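Local coordinates for cytolethal distending toxin protein B (Haemophilus ducreyi, PDB 1SR4) that is the DNase I-like subunit of the tripartite cytolethal distending toxin and probably acts as a nuclease that damages host DNA, at residues A8-Q13 / N24-Q29; E108-H113 / V133-H138; V112-S117 / G144-S149. All coordinates share one frame; numbering follows the deposited sequence.

How the contacts relate
The three contacts sample both halves of a DNase I-like fold. Contact 1 joins the first strand of the eight-stranded sheet to the helix that follows it, and contact 2 lies on the six-stranded sheet, with centres about 19 Å apart. Their segments meet where Asn11 ND2 lies 4.1 Å from His138 CE1. Asn11 also bonds to Glu44 and Asp177, a polar cluster consistent with the active site of DNase I relatives. Contact 3 continues from contact 2, sharing Val112 and His113, and its centre is about 13 Å from that of contact 2. Its centre is about 25 Å from that of contact 1, across the chain's centre, with nearest atoms about 12 Å apart.

Contact 1: residues A8-Q13 / N24-Q29; sequences ATWNLQ and NINVRQ
Trp10 of strand 7-11 lays one face of its indole against Asn26 of helix 20-31, in the opening beta-alpha-beta unit (strand 7-11, helix 20-31, strand 39-43) of this DNase I-like fold. The ring is carried across by a first torsion that sets CG opposite the backbone N (chi1 -174°), which extends the indole from the sheet toward the helix. Its benzo end does the touching. Asn26 CB stands over the six-membered ring, 4.1 Å from the centroid, in a CH-pi contact. The amide beyond it does not lie flat on the indole: the two planes are turned 69° apart, and the two side chains cross nearly at a right angle. In this pose Asn26 OD1 comes 3.5 Å from Trp10 CH2.

Both polar ends are gripped by the chain segment 247-252. Trp10 NE1 bonds to the carbonyl oxygen of His252, fixing the rotation of the indole, while Asn26 OD1 pairs with Thr249 OG1 and its ND2 with Gln247 O. The buried amide is therefore satisfied at both atoms, which should disfavour a flip of the amide.

Val27 takes a different approach, meeting the indole at its edge instead of over a face. Its CG2 lies near the ring plane, 4.0 Å from Trp10 CE3. The same methyl receives Leu12, whose side chain crosses that of Val27 at about a right angle. Leu12 also closes the indole from behind, since its CA sits over the ring face opposite Asn26 CB, 3.8 Å above the plane and toward the rim. One Val27 methyl thus serves both strand-side residues, with its second apolar neighbour being Leu12 CD1, 3.9 Å from CG2.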
loop_
_atom_site.group_PDB
_atom_site.type_symbol
_atom_site.label_atom_id
_atom_site.label_comp_id
_atom_site.label_asym_id
_atom_site.label_seq_id
_atom_site.Cartn_x
_atom_site.Cartn_y
_atom_site.Cartn_z
ATOM N N ALA B 8 -5.622 -4.004 -9.031
ATOM C CA ALA B 8 -5.453 -4.136 -7.582
ATOM C C ALA B 8 -6.677 -3.600 -6.879
ATOM O O ALA B 8 -7.508 -2.910 -7.471
ATOM C CB ALA B 8 -4.199 -3.367 -7.092
ATOM N N THR B 9 -6.767 -3.909 -5.600
ATOM C CA THR B 9 -7.882 -3.448 -4.794
ATOM C C THR B 9 -7.365 -3.203 -3.385
ATOM O O THR B 9 -6.422 -3.862 -2.937
ATOM C CB THR B 9 -9.005 -4.526 -4.724
ATOM O OG1 THR B 9 -10.132 -4.016 -3.998
ATOM C CG2 THR B 9 -8.489 -5.788 -3.997
ATOM N N TRP B 10 -7.974 -2.239 -2.704
ATOM C CA TRP B 10 -7.632 -1.928 -1.330
ATOM C C TRP B 10 -8.824 -1.251 -0.670
ATOM O O TRP B 10 -9.418 -0.346 -1.245
ATOM C CB TRP B 10 -6.414 -1.000 -1.229
ATOM C CG TRP B 10 -5.965 -0.805 0.202
ATOM C CD1 TRP B 10 -5.809 -1.786 1.153
ATOM C CD2 TRP B 10 -5.632 0.442 0.854
ATOM N NE1 TRP B 10 -5.403 -1.224 2.349
ATOM C CE2 TRP B 10 -5.293 0.135 2.195
ATOM C CE3 TRP B 10 -5.587 1.778 0.436
ATOM C CZ2 TRP B 10 -4.918 1.126 3.125
ATOM C CZ3 TRP B 10 -5.207 2.765 1.361
ATOM C CH2 TRP B 10 -4.880 2.429 2.688
ATOM N N ASN B 11 -9.191 -1.722 0.522
ATOM C CA ASN B 11 -10.271 -1.102 1.264
ATOM C C ASN B 11 -9.495 -0.131 2.152
ATOM O O ASN B 11 -8.766 -0.539 3.053
ATOM C CB ASN B 11 -11.037 -2.115 2.135
ATOM C CG ASN B 11 -12.184 -1.463 2.885
ATOM O OD1 ASN B 11 -12.111 -0.279 3.240
ATOM N ND2 ASN B 11 -13.236 -2.215 3.138
ATOM N N LEU B 12 -9.647 1.150 1.862
ATOM C CA LEU B 12 -8.958 2.220 2.560
ATOM C C LEU B 12 -9.465 2.520 3.973
ATOM O O LEU B 12 -8.730 3.092 4.778
ATOM C CB LEU B 12 -9.026 3.480 1.673
ATOM C CG LEU B 12 -8.260 4.773 2.000
ATOM C CD1 LEU B 12 -7.745 5.399 0.690
ATOM C CD2 LEU B 12 -9.188 5.772 2.756
ATOM N N GLN B 13 -10.706 2.132 4.274
ATOM C CA GLN B 13 -11.315 2.386 5.590
ATOM C C GLN B 13 -11.160 3.851 5.972
ATOM O O GLN B 13 -10.680 4.180 7.057
ATOM C CB GLN B 13 -10.687 1.498 6.681
ATOM C CG GLN B 13 -10.953 -0.006 6.474
ATOM C CD GLN B 13 -10.616 -0.843 7.693
ATOM O OE1 GLN B 13 -9.540 -0.719 8.270
ATOM N NE2 GLN B 13 -11.541 -1.706 8.090
ATOM N N ASN B 24 -2.264 9.432 0.227
ATOM C CA ASN B 24 -0.897 9.856 -0.049
ATOM C C ASN B 24 0.208 8.935 0.407
ATOM O O ASN B 24 1.330 9.032 -0.086
ATOM C CB ASN B 24 -0.684 11.271 0.460
ATOM C CG ASN B 24 -1.440 12.279 -0.375
ATOM O OD1 ASN B 24 -1.198 12.404 -1.580
ATOM N ND2 ASN B 24 -2.384 12.974 0.242
ATOM N N ILE B 25 -0.103 8.034 1.334
ATOM C CA ILE B 25 0.887 7.063 1.773
ATOM C C ILE B 25 0.713 5.786 0.937
ATOM O O ILE B 25 1.535 5.488 0.062
ATOM C CB ILE B 25 0.724 6.725 3.274
ATOM C CG1 ILE B 25 1.056 7.967 4.110
ATOM C CG2 ILE B 25 1.628 5.519 3.668
ATOM C CD1 ILE B 25 0.761 7.809 5.593
ATOM N N ASN B 26 -0.384 5.061 1.151
ATOM C CA ASN B 26 -0.582 3.793 0.450
ATOM C C ASN B 26 -1.084 3.801 -1.002
ATOM O O ASN B 26 -0.502 3.122 -1.861
ATOM C CB ASN B 26 -1.482 2.894 1.292
ATOM C CG ASN B 26 -0.917 2.650 2.678
ATOM O OD1 ASN B 26 -1.526 3.011 3.682
ATOM N ND2 ASN B 26 0.261 2.041 2.739
ATOM N N VAL B 27 -2.161 4.527 -1.295
ATOM C CA VAL B 27 -2.640 4.533 -2.675
ATOM C C VAL B 27 -1.540 4.991 -3.638
ATOM O O VAL B 27 -1.379 4.402 -4.692
ATOM C CB VAL B 27 -3.888 5.411 -2.852
ATOM C CG1 VAL B 27 -4.287 5.473 -4.335
ATOM C CG2 VAL B 27 -5.040 4.820 -2.054
ATOM N N ARG B 28 -0.770 6.017 -3.274
ATOM C CA ARG B 28 0.308 6.465 -4.150
ATOM C C ARG B 28 1.313 5.340 -4.402
ATOM O O ARG B 28 1.766 5.145 -5.520
ATOM C CB ARG B 28 1.035 7.672 -3.549
ATOM C CG ARG B 28 0.138 8.885 -3.315
ATOM C CD ARG B 28 0.919 10.053 -2.710
ATOM N NE ARG B 28 1.765 10.650 -3.714
ATOM C CZ ARG B 28 1.543 11.827 -4.274
ATOM N NH1 ARG B 28 0.504 12.561 -3.917
ATOM N NH2 ARG B 28 2.341 12.233 -5.232
ATOM N N GLN B 29 1.665 4.592 -3.368
ATOM C CA GLN B 29 2.616 3.502 -3.552
ATOM C C GLN B 29 2.059 2.358 -4.409
ATOM O O GLN B 29 2.810 1.709 -5.146
ATOM C CB GLN B 29 3.099 2.993 -2.172
ATOM C CG GLN B 29 4.032 4.003 -1.473
ATOM C CD GLN B 29 4.334 3.694 0.002
ATOM O OE1 GLN B 29 4.083 2.588 0.488
ATOM N NE2 GLN B 29 4.899 4.687 0.716
#

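Contact 2: residues E108-H113 / V133-H138; sequences EAFIVH and VFFTVH
Phe110 and Phe135 meet above one surface of the six-stranded sheet of the DNase I-like sandwich. Their strands, 108-112 and 132-138, are not neighbours: strand 124-129 runs between them, antiparallel to both. The axes of the two short segments come within 8.4 Å at an angle of 44°; with a strand between them, they meet through side chains on the face covered by helix 147-159.

Phe110 can be followed outward. Its CB is the first atom to touch, 3.8 Å from Phe135 CE1, and it also lies against the neighbouring CZ. From there the first torsion places CG beside the backbone N and opposite the carbonyl carbon (chi1 -71°), swinging the ring off toward the start of strand 132-138. On the ring, CD2 rests 3.8 Å from Val133 CG1. CE2, one atom further out, remains close to the same methyl at 4.0 Å, so the CD2-CE2 side of the ring lies against this methyl obliquely, the two side chains crossing at about a right angle. The ring finally makes an edge-to-face pair with Phe158 of helix 147-159, which also touches Phe135.

The Phe135 ring is met in turn by Val112, on the same side of the sheet as Phe110. The side chains that meet are all apolar and buried, joining an edge strand to one two places inward. At its end toward His113, the far limit is a single methyl, Val112 CG2, 4.0 Å from Phe135 CE1.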
loop_
_atom_site.group_PDB
_atom_site.type_symbol
_atom_site.label_atom_id
_atom_site.label_comp_id
_atom_site.label_asym_id
_atom_site.label_seq_id
_atom_site.Cartn_x
_atom_site.Cartn_y
_atom_site.Cartn_z
ATOM N N GLU B 108 -16.542 4.112 -20.914
ATOM C CA GLU B 108 -17.909 4.103 -20.431
ATOM C C GLU B 108 -17.933 3.628 -18.978
ATOM O O GLU B 108 -16.999 2.970 -18.519
ATOM C CB GLU B 108 -18.692 3.155 -21.345
ATOM C CG GLU B 108 -20.107 2.799 -20.968
ATOM C CD GLU B 108 -20.706 1.805 -21.963
ATOM O OE1 GLU B 108 -19.940 1.065 -22.618
ATOM O OE2 GLU B 108 -21.941 1.749 -22.084
ATOM N N ALA B 109 -18.979 3.990 -18.246
ATOM C CA ALA B 109 -19.104 3.562 -16.860
ATOM C C ALA B 109 -20.367 2.720 -16.764
ATOM O O ALA B 109 -21.259 2.841 -17.612
ATOM C CB ALA B 109 -19.200 4.757 -15.933
ATOM N N PHE B 110 -20.423 1.862 -15.744
ATOM C CA PHE B 110 -21.557 0.966 -15.504
ATOM C C PHE B 110 -21.838 0.919 -14.011
ATOM O O PHE B 110 -20.907 0.848 -13.215
ATOM C CB PHE B 110 -21.213 -0.471 -15.907
ATOM C CG PHE B 110 -21.105 -0.705 -17.382
ATOM C CD1 PHE B 110 -22.232 -1.006 -18.133
ATOM C CD2 PHE B 110 -19.866 -0.690 -18.012
ATOM C CE1 PHE B 110 -22.126 -1.302 -19.506
ATOM C CE2 PHE B 110 -19.749 -0.979 -19.376
ATOM C CZ PHE B 110 -20.883 -1.288 -20.121
ATOM N N ILE B 111 -23.108 0.962 -13.631
ATOM C CA ILE B 111 -23.495 0.829 -12.235
ATOM C C ILE B 111 -24.472 -0.344 -12.244
ATOM O O ILE B 111 -25.450 -0.327 -12.989
ATOM C CB ILE B 111 -24.218 2.089 -11.675
ATOM C CG1 ILE B 111 -23.223 3.229 -11.437
ATOM C CG2 ILE B 111 -24.887 1.758 -10.357
ATOM C CD1 ILE B 111 -22.847 3.983 -12.687
ATOM N N VAL B 112 -24.202 -1.370 -11.451
ATOM C CA VAL B 112 -25.088 -2.528 -11.404
ATOM C C VAL B 112 -25.493 -2.826 -9.967
ATOM O O VAL B 112 -24.638 -2.968 -9.082
ATOM C CB VAL B 112 -24.417 -3.772 -12.018
ATOM C CG1 VAL B 112 -25.389 -4.950 -12.041
ATOM C CG2 VAL B 112 -23.968 -3.461 -13.432
ATOM N N HIS B 113 -26.803 -2.894 -9.734
ATOM C CA HIS B 113 -27.328 -3.175 -8.404
ATOM C C HIS B 113 -27.537 -4.657 -8.194
ATOM O O HIS B 113 -27.632 -5.424 -9.159
ATOM C CB HIS B 113 -28.665 -2.456 -8.192
ATOM C CG HIS B 113 -28.547 -0.965 -8.159
ATOM N ND1 HIS B 113 -28.524 -0.194 -9.301
ATOM C CD2 HIS B 113 -28.389 -0.109 -7.120
ATOM C CE1 HIS B 113 -28.353 1.073 -8.968
ATOM N NE2 HIS B 113 -28.267 1.153 -7.651
ATOM N N VAL B 133 -14.060 -4.707 -18.888
ATOM C CA VAL B 133 -14.814 -3.926 -17.916
ATOM C C VAL B 133 -14.350 -4.293 -16.517
ATOM O O VAL B 133 -14.233 -5.475 -16.187
ATOM C CB VAL B 133 -16.322 -4.200 -18.059
ATOM C CG1 VAL B 133 -17.126 -3.177 -17.245
ATOM C CG2 VAL B 133 -16.712 -4.131 -19.540
ATOM N N PHE B 134 -14.096 -3.269 -15.702
ATOM C CA PHE B 134 -13.587 -3.452 -14.346
ATOM C C PHE B 134 -14.494 -2.845 -13.285
ATOM O O PHE B 134 -14.765 -1.656 -13.311
ATOM C CB PHE B 134 -12.200 -2.807 -14.265
ATOM C CG PHE B 134 -11.225 -3.315 -15.300
ATOM C CD1 PHE B 134 -10.433 -4.438 -15.042
ATOM C CD2 PHE B 134 -11.085 -2.661 -16.522
ATOM C CE1 PHE B 134 -9.509 -4.900 -15.987
ATOM C CE2 PHE B 134 -10.166 -3.104 -17.480
ATOM C CZ PHE B 134 -9.373 -4.228 -17.215
ATOM N N PHE B 135 -14.944 -3.662 -12.336
ATOM C CA PHE B 135 -15.823 -3.189 -11.261
ATOM C C PHE B 135 -15.170 -3.223 -9.875
ATOM O O PHE B 135 -14.332 -4.076 -9.587
ATOM C CB PHE B 135 -17.079 -4.073 -11.164
ATOM C CG PHE B 135 -18.011 -3.974 -12.338
ATOM C CD1 PHE B 135 -19.081 -3.080 -12.314
ATOM C CD2 PHE B 135 -17.843 -4.797 -13.450
ATOM C CE1 PHE B 135 -19.972 -3.009 -13.384
ATOM C CE2 PHE B 135 -18.721 -4.743 -14.526
ATOM C CZ PHE B 135 -19.792 -3.848 -14.499
ATOM N N THR B 136 -15.597 -2.299 -9.022
ATOM C CA THR B 136 -15.163 -2.252 -7.637
ATOM C C THR B 136 -16.440 -2.571 -6.832
ATOM O O THR B 136 -17.505 -2.032 -7.116
ATOM C CB THR B 136 -14.611 -0.836 -7.217
ATOM O OG1 THR B 136 -14.250 -0.859 -5.829
ATOM C CG2 THR B 136 -15.659 0.257 -7.410
ATOM N N VAL B 137 -16.341 -3.470 -5.859
ATOM C CA VAL B 137 -17.482 -3.818 -5.023
ATOM C C VAL B 137 -17.127 -3.810 -3.554
ATOM O O VAL B 137 -15.964 -3.972 -3.163
ATOM C CB VAL B 137 -18.043 -5.234 -5.307
ATOM C CG1 VAL B 137 -18.594 -5.302 -6.706
ATOM C CG2 VAL B 137 -16.939 -6.288 -5.066
ATOM N N HIS B 138 -18.155 -3.614 -2.744
ATOM C CA HIS B 138 -18.017 -3.639 -1.308
ATOM C C HIS B 138 -19.309 -4.276 -0.814
ATOM O O HIS B 138 -20.302 -3.584 -0.581
ATOM C CB HIS B 138 -17.855 -2.225 -0.737
ATOM C CG HIS B 138 -17.633 -2.208 0.745
ATOM N ND1 HIS B 138 -17.414 -1.051 1.459
ATOM C CD2 HIS B 138 -17.601 -3.217 1.648
ATOM C CE1 HIS B 138 -17.253 -1.346 2.735
ATOM N NE2 HIS B 138 -17.359 -2.656 2.878
#

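Contact 3: residues V112-S117 / G144-S149; sequences VHSDSS and GSDAVS
The carboxylate of Asp115 is roofed on one face by Ser149, whose CB stands 3.3 Å from Asp115 CG and equally near OD2. OD1 has its salt-bridge partner in Arg152, three residues on from the serine. The second carboxylate, that of Asp146, receives a water at OD2, 2.7 Å away, while its OD1 takes the backbone N of Leu140.

These groups pin the loop after strand 108-112 to the start of helix 147-159, on the six-stranded-sheet side of the DNase I-like fold. The direct bond is nearly straight: Asp115 N donates to Ser149 OG over 2.9 Å, with an angle of 175° at the hydrogen. Ser149 reaches it because its OG lies between the backbone N and the carbonyl carbon (chi1 66°). Beside that bond, Ser114 CB lies 3.4 Å from the same Ser149 OG.

Ser114 OG donates to the water, 2.7 Å away, and the water in turn donates to Asp146 OD2, inside the type I turn from Gly144 to Ala147. Ser121 OG is a further partner of Ser114 OG.

Between these segments the loop is held by one direct bond and one water bridge; the Asp115-Arg152 pair and Asn153 ND2, bonded to His113 O, tie it further along the helix. The water and the Leu140 amide would be expected to stabilise negative charge on the buried Asp146, as Arg152 would on the exposed Asp115.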
loop_
_atom_site.group_PDB
_atom_site.type_symbol
_atom_site.label_atom_id
_atom_site.label_comp_id
_atom_site.label_asym_id
_atom_site.label_seq_id
_atom_site.Cartn_x
_atom_site.Cartn_y
_atom_site.Cartn_z
ATOM N N VAL B 112 -24.202 -1.370 -11.451
ATOM C CA VAL B 112 -25.088 -2.528 -11.404
ATOM C C VAL B 112 -25.493 -2.826 -9.967
ATOM O O VAL B 112 -24.638 -2.968 -9.082
ATOM C CB VAL B 112 -24.417 -3.772 -12.018
ATOM C CG1 VAL B 112 -25.389 -4.950 -12.041
ATOM C CG2 VAL B 112 -23.968 -3.461 -13.432
ATOM N N HIS B 113 -26.803 -2.894 -9.734
ATOM C CA HIS B 113 -27.328 -3.175 -8.404
ATOM C C HIS B 113 -27.537 -4.657 -8.194
ATOM O O HIS B 113 -27.632 -5.424 -9.159
ATOM C CB HIS B 113 -28.665 -2.456 -8.192
ATOM C CG HIS B 113 -28.547 -0.965 -8.159
ATOM N ND1 HIS B 113 -28.524 -0.194 -9.301
ATOM C CD2 HIS B 113 -28.389 -0.109 -7.120
ATOM C CE1 HIS B 113 -28.353 1.073 -8.968
ATOM N NE2 HIS B 113 -28.267 1.153 -7.651
ATOM N N SER B 114 -27.601 -5.060 -6.927
ATOM C CA SER B 114 -27.862 -6.450 -6.579
ATOM C C SER B 114 -29.394 -6.511 -6.433
ATOM O O SER B 114 -30.066 -5.526 -6.716
ATOM C CB SER B 114 -27.177 -6.800 -5.263
ATOM O OG SER B 114 -27.492 -5.842 -4.261
ATOM N N ASP B 115 -29.934 -7.644 -5.993
ATOM C CA ASP B 115 -31.384 -7.780 -5.831
ATOM C C ASP B 115 -31.973 -6.798 -4.821
ATOM O O ASP B 115 -31.361 -6.499 -3.794
ATOM C CB ASP B 115 -31.760 -9.198 -5.381
ATOM C CG ASP B 115 -31.763 -10.202 -6.524
ATOM O OD1 ASP B 115 -31.737 -9.779 -7.700
ATOM O OD2 ASP B 115 -31.808 -11.421 -6.240
ATOM N N SER B 116 -33.174 -6.310 -5.119
ATOM C CA SER B 116 -33.866 -5.389 -4.226
ATOM C C SER B 116 -33.996 -6.033 -2.855
ATOM O O SER B 116 -34.320 -7.212 -2.742
ATOM C CB SER B 116 -35.264 -5.061 -4.770
ATOM O OG SER B 116 -35.178 -4.220 -5.912
ATOM N N SER B 117 -33.736 -5.262 -1.811
ATOM C CA SER B 117 -33.835 -5.794 -0.454
ATOM C C SER B 117 -33.930 -4.621 0.501
ATOM O O SER B 117 -33.605 -3.497 0.124
ATOM C CB SER B 117 -32.596 -6.638 -0.122
ATOM O OG SER B 117 -31.505 -5.814 0.259
ATOM N N GLY B 144 -21.499 -10.811 3.160
ATOM C CA GLY B 144 -21.625 -10.365 1.775
ATOM C C GLY B 144 -22.808 -11.053 1.112
ATOM O O GLY B 144 -22.713 -11.525 -0.020
ATOM N N SER B 145 -23.935 -11.094 1.822
ATOM C CA SER B 145 -25.146 -11.773 1.351
ATOM C C SER B 145 -25.693 -11.285 0.017
ATOM O O SER B 145 -26.443 -12.002 -0.648
ATOM C CB SER B 145 -26.241 -11.660 2.415
ATOM O OG SER B 145 -26.656 -10.310 2.561
ATOM N N ASP B 146 -25.316 -10.069 -0.367
ATOM C CA ASP B 146 -25.759 -9.472 -1.619
ATOM C C ASP B 146 -24.876 -9.860 -2.802
ATOM O O ASP B 146 -25.206 -9.561 -3.952
ATOM C CB ASP B 146 -25.757 -7.941 -1.473
ATOM C CG ASP B 146 -24.384 -7.383 -1.041
ATOM O OD1 ASP B 146 -23.691 -8.020 -0.222
ATOM O OD2 ASP B 146 -24.005 -6.289 -1.505
ATOM N N ALA B 147 -23.767 -10.541 -2.528
ATOM C CA ALA B 147 -22.803 -10.885 -3.574
ATOM C C ALA B 147 -23.257 -11.759 -4.744
ATOM O O ALA B 147 -22.898 -11.502 -5.895
ATOM C CB ALA B 147 -21.564 -11.494 -2.927
ATOM N N VAL B 148 -24.034 -12.797 -4.467
ATOM C CA VAL B 148 -24.467 -13.666 -5.549
ATOM C C VAL B 148 -25.363 -12.963 -6.566
ATOM O O VAL B 148 -25.135 -13.093 -7.778
ATOM C CB VAL B 148 -25.170 -14.937 -5.002
ATOM C CG1 VAL B 148 -25.893 -15.668 -6.134
ATOM C CG2 VAL B 148 -24.128 -15.864 -4.371
ATOM N N SER B 149 -26.377 -12.225 -6.101
ATOM C CA SER B 149 -27.254 -11.524 -7.047
ATOM C C SER B 149 -26.512 -10.376 -7.730
ATOM O O SER B 149 -26.824 -10.015 -8.866
ATOM C CB SER B 149 -28.549 -11.015 -6.369
ATOM O OG SER B 149 -28.316 -10.013 -5.408
HETATM O O HOH W 1 -25.015 -5.046 -3.702
#